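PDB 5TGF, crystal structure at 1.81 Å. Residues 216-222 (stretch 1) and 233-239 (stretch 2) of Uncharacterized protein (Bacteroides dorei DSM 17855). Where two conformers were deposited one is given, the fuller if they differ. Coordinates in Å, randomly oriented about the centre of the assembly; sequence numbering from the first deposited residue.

Stretch 1 (216-222) MIYHNGR
Stretch 2 (233-239) TVQTMQA

Two segments of one chain meet here: the end of a helix and the turn that follows it, residues 216 to 222, against a second helix that enters from earlier in the chain at Thr 233. Stretch 1 is helical through Tyr 218; His 219 (phi/psi -93/31) leaves the helical region, and a type I' turn runs from His 219 to Arg 222 through Asn 220 (56/35) and Gly 221 (94/0). Gly 221 N to Met 216 O at 2.9 Å and Asn 220 N to Ile 217 O at 3.0 Å tie the turn back to the helix, and Arg 222 N to His 219 O at 3.2 Å closes it. No direct hydrogen bond crosses the interface, which buries 261 Å² in all.

Thr 233 (chi1 m) takes no part in the contact, but its O accepts Met 237 N at 2.9 Å. Val 234, chi1 t, is the centre of the packing. Its CB points toward stretch 1, and its CA lies 5.9 Å from the CA of Asn 220, which fixes the register. CG2 sits 3.8 Å from Gly 221 N, while CG1 lies 4.3 Å from Ile 217 CG2. An ideal CB on Gly 221 would come within a tight 3.3 Å of Val 234 CG2 and would also jam against the preceding carbonyl O, so packing and backbone both favour glycine here. Asn 220 OD1 approaches Val 234 CB at 3.7 Å.

Gln 235 (chi1 m, chi2 m, chi3 110°) is set sideways, yet its end comes nearer. Its OE1 stands 3.4 Å from Asn 220 OD1 (chi1 -147°, chi2 32°); as two acceptors they make a close approach without a bond. Thr 236, chi1 m, is out of reach.

The selenomethionine Met 237 (m, t, p) points toward stretch 1 and brings its CE within 4.3 Å of Ile 217 CD1, an apolar contact between buried side chains. Ile 217, chi1 m and chi2 m, starts sideways, but its end reaches in.

Gln 238 (chi1 m, chi2 t, chi3 6°) also points toward stretch 1, with NE2 3.7 Å from Ile 217 CG2. That amide donates to a water, NE2 to water O 2.9 Å, and the same water donates to Ile 217 O, water O to carbonyl O 2.6 Å, giving a polar bridge beside the apolar packing. Gln 238 OE1 is satisfied elsewhere in the structure. Ala 239 (-80/167) departs from helical angles, its N still bonded to Thr 236 O at 3.2 Å, and its side chain lies out of reach.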

# COMPACT_ATOMS: atom_id res chain seq x y z
N MSE A 216 -7.27 -12.39 2.38
CA MSE A 216 -6.25 -12.88 3.29
C MSE A 216 -6.03 -11.94 4.44
O MSE A 216 -5.95 -12.38 5.59
CB MSE A 216 -4.95 -13.16 2.52
CG MSE A 216 -3.88 -13.80 3.40
SE MSE A 216 -2.68 -12.45 4.21
CE MSE A 216 -1.85 -11.72 2.58
N ILE A 217 -5.84 -10.64 4.17
CA ILE A 217 -5.61 -9.69 5.23
C ILE A 217 -6.82 -9.60 6.17
O ILE A 217 -6.67 -9.50 7.39
CB ILE A 217 -5.28 -8.27 4.64
CG1 ILE A 217 -3.94 -8.31 3.91
CG2 ILE A 217 -5.20 -7.22 5.71
CD1 ILE A 217 -2.72 -8.53 4.78
N TYR A 218 -8.01 -9.58 5.58
CA TYR A 218 -9.27 -9.48 6.32
C TYR A 218 -9.44 -10.65 7.29
O TYR A 218 -10.03 -10.50 8.36
CB TYR A 218 -10.47 -9.43 5.36
CG TYR A 218 -11.78 -9.25 6.11
CD1 TYR A 218 -12.18 -7.99 6.55
CD2 TYR A 218 -12.62 -10.34 6.39
CE1 TYR A 218 -13.35 -7.81 7.28
CE2 TYR A 218 -13.82 -10.15 7.08
CZ TYR A 218 -14.15 -8.87 7.53
OH TYR A 218 -15.32 -8.62 8.20
N HIS A 219 -8.95 -11.82 6.92
CA HIS A 219 -8.95 -12.98 7.79
C HIS A 219 -7.66 -13.13 8.62
O HIS A 219 -7.27 -14.26 9.00
CB HIS A 219 -9.26 -14.22 6.97
CG HIS A 219 -10.65 -14.23 6.43
ND1 HIS A 219 -11.76 -14.39 7.22
CD2 HIS A 219 -11.12 -14.07 5.17
CE1 HIS A 219 -12.85 -14.34 6.48
NE2 HIS A 219 -12.49 -14.15 5.23
N ASN A 220 -7.03 -12.00 8.95
CA ASN A 220 -5.90 -11.99 9.87
C ASN A 220 -4.79 -12.93 9.41
O ASN A 220 -4.11 -13.57 10.22
CB ASN A 220 -6.38 -12.36 11.29
CG ASN A 220 -5.60 -11.64 12.38
OD1 ASN A 220 -5.14 -10.52 12.20
ND2 ASN A 220 -5.49 -12.28 13.53
N GLY A 221 -4.61 -13.02 8.09
CA GLY A 221 -3.50 -13.76 7.50
C GLY A 221 -3.77 -15.19 7.12
O GLY A 221 -2.88 -15.85 6.57
N ARG A 222 -5.00 -15.68 7.33
CA ARG A 222 -5.33 -17.06 6.95
C ARG A 222 -5.92 -17.07 5.56
O ARG A 222 -6.67 -16.16 5.18
CB ARG A 222 -6.36 -17.67 7.91
CG ARG A 222 -5.84 -17.96 9.30
CD ARG A 222 -6.68 -19.05 10.00
NE ARG A 222 -6.40 -20.40 9.49
CZ ARG A 222 -5.42 -21.22 9.92
NH1 ARG A 222 -5.27 -22.41 9.36
NH2 ARG A 222 -4.62 -20.87 10.92
N THR A 233 1.53 -10.62 12.96
CA THR A 233 2.18 -9.85 11.90
C THR A 233 1.16 -8.91 11.25
O THR A 233 1.44 -7.72 11.10
CB THR A 233 2.80 -10.80 10.90
OG1 THR A 233 3.78 -11.59 11.58
CG2 THR A 233 3.42 -10.03 9.70
N VAL A 234 -0.02 -9.43 10.94
CA VAL A 234 -1.10 -8.59 10.42
C VAL A 234 -1.46 -7.48 11.41
O VAL A 234 -1.66 -6.31 11.00
CB VAL A 234 -2.35 -9.41 10.02
CG1 VAL A 234 -3.40 -8.49 9.43
CG2 VAL A 234 -1.99 -10.50 9.02
N GLN A 235 -1.54 -7.81 12.71
CA GLN A 235 -1.83 -6.80 13.72
C GLN A 235 -0.77 -5.70 13.78
O GLN A 235 -1.09 -4.50 13.83
CB GLN A 235 -2.03 -7.43 15.10
CG GLN A 235 -3.33 -8.20 15.21
CD GLN A 235 -4.56 -7.34 14.88
OE1 GLN A 235 -5.20 -7.53 13.84
NE2 GLN A 235 -4.84 -6.35 15.73
N THR A 236 0.49 -6.09 13.69
CA THR A 236 1.61 -5.14 13.70
C THR A 236 1.58 -4.25 12.44
O THR A 236 1.82 -3.05 12.54
CB THR A 236 2.97 -5.87 13.81
OG1 THR A 236 3.05 -6.51 15.10
CG2 THR A 236 4.15 -4.90 13.66
N MSE A 237 1.21 -4.82 11.29
CA MSE A 237 1.09 -4.03 10.07
C MSE A 237 0.03 -2.94 10.20
O MSE A 237 0.10 -1.91 9.51
CB MSE A 237 0.75 -4.95 8.88
CG MSE A 237 1.91 -5.86 8.40
SE MSE A 237 1.15 -7.21 7.16
CE MSE A 237 0.70 -5.99 5.65
N GLN A 238 -1.00 -3.22 10.98
CA GLN A 238 -2.15 -2.32 11.20
C GLN A 238 -2.03 -1.40 12.41
O GLN A 238 -2.90 -0.55 12.62
CB GLN A 238 -3.44 -3.16 11.27
CG GLN A 238 -3.71 -3.91 9.99
CD GLN A 238 -4.96 -4.77 10.02
OE1 GLN A 238 -5.74 -4.73 10.98
NE2 GLN A 238 -5.22 -5.47 8.92
N ALA A 239 -0.97 -1.57 13.20
CA ALA A 239 -0.77 -0.76 14.41
C ALA A 239 -0.20 0.61 14.07
O ALA A 239 0.34 0.82 13.00
CB ALA A 239 0.20 -1.46 15.38
O HOH W 1 -7.39 -7.40 8.80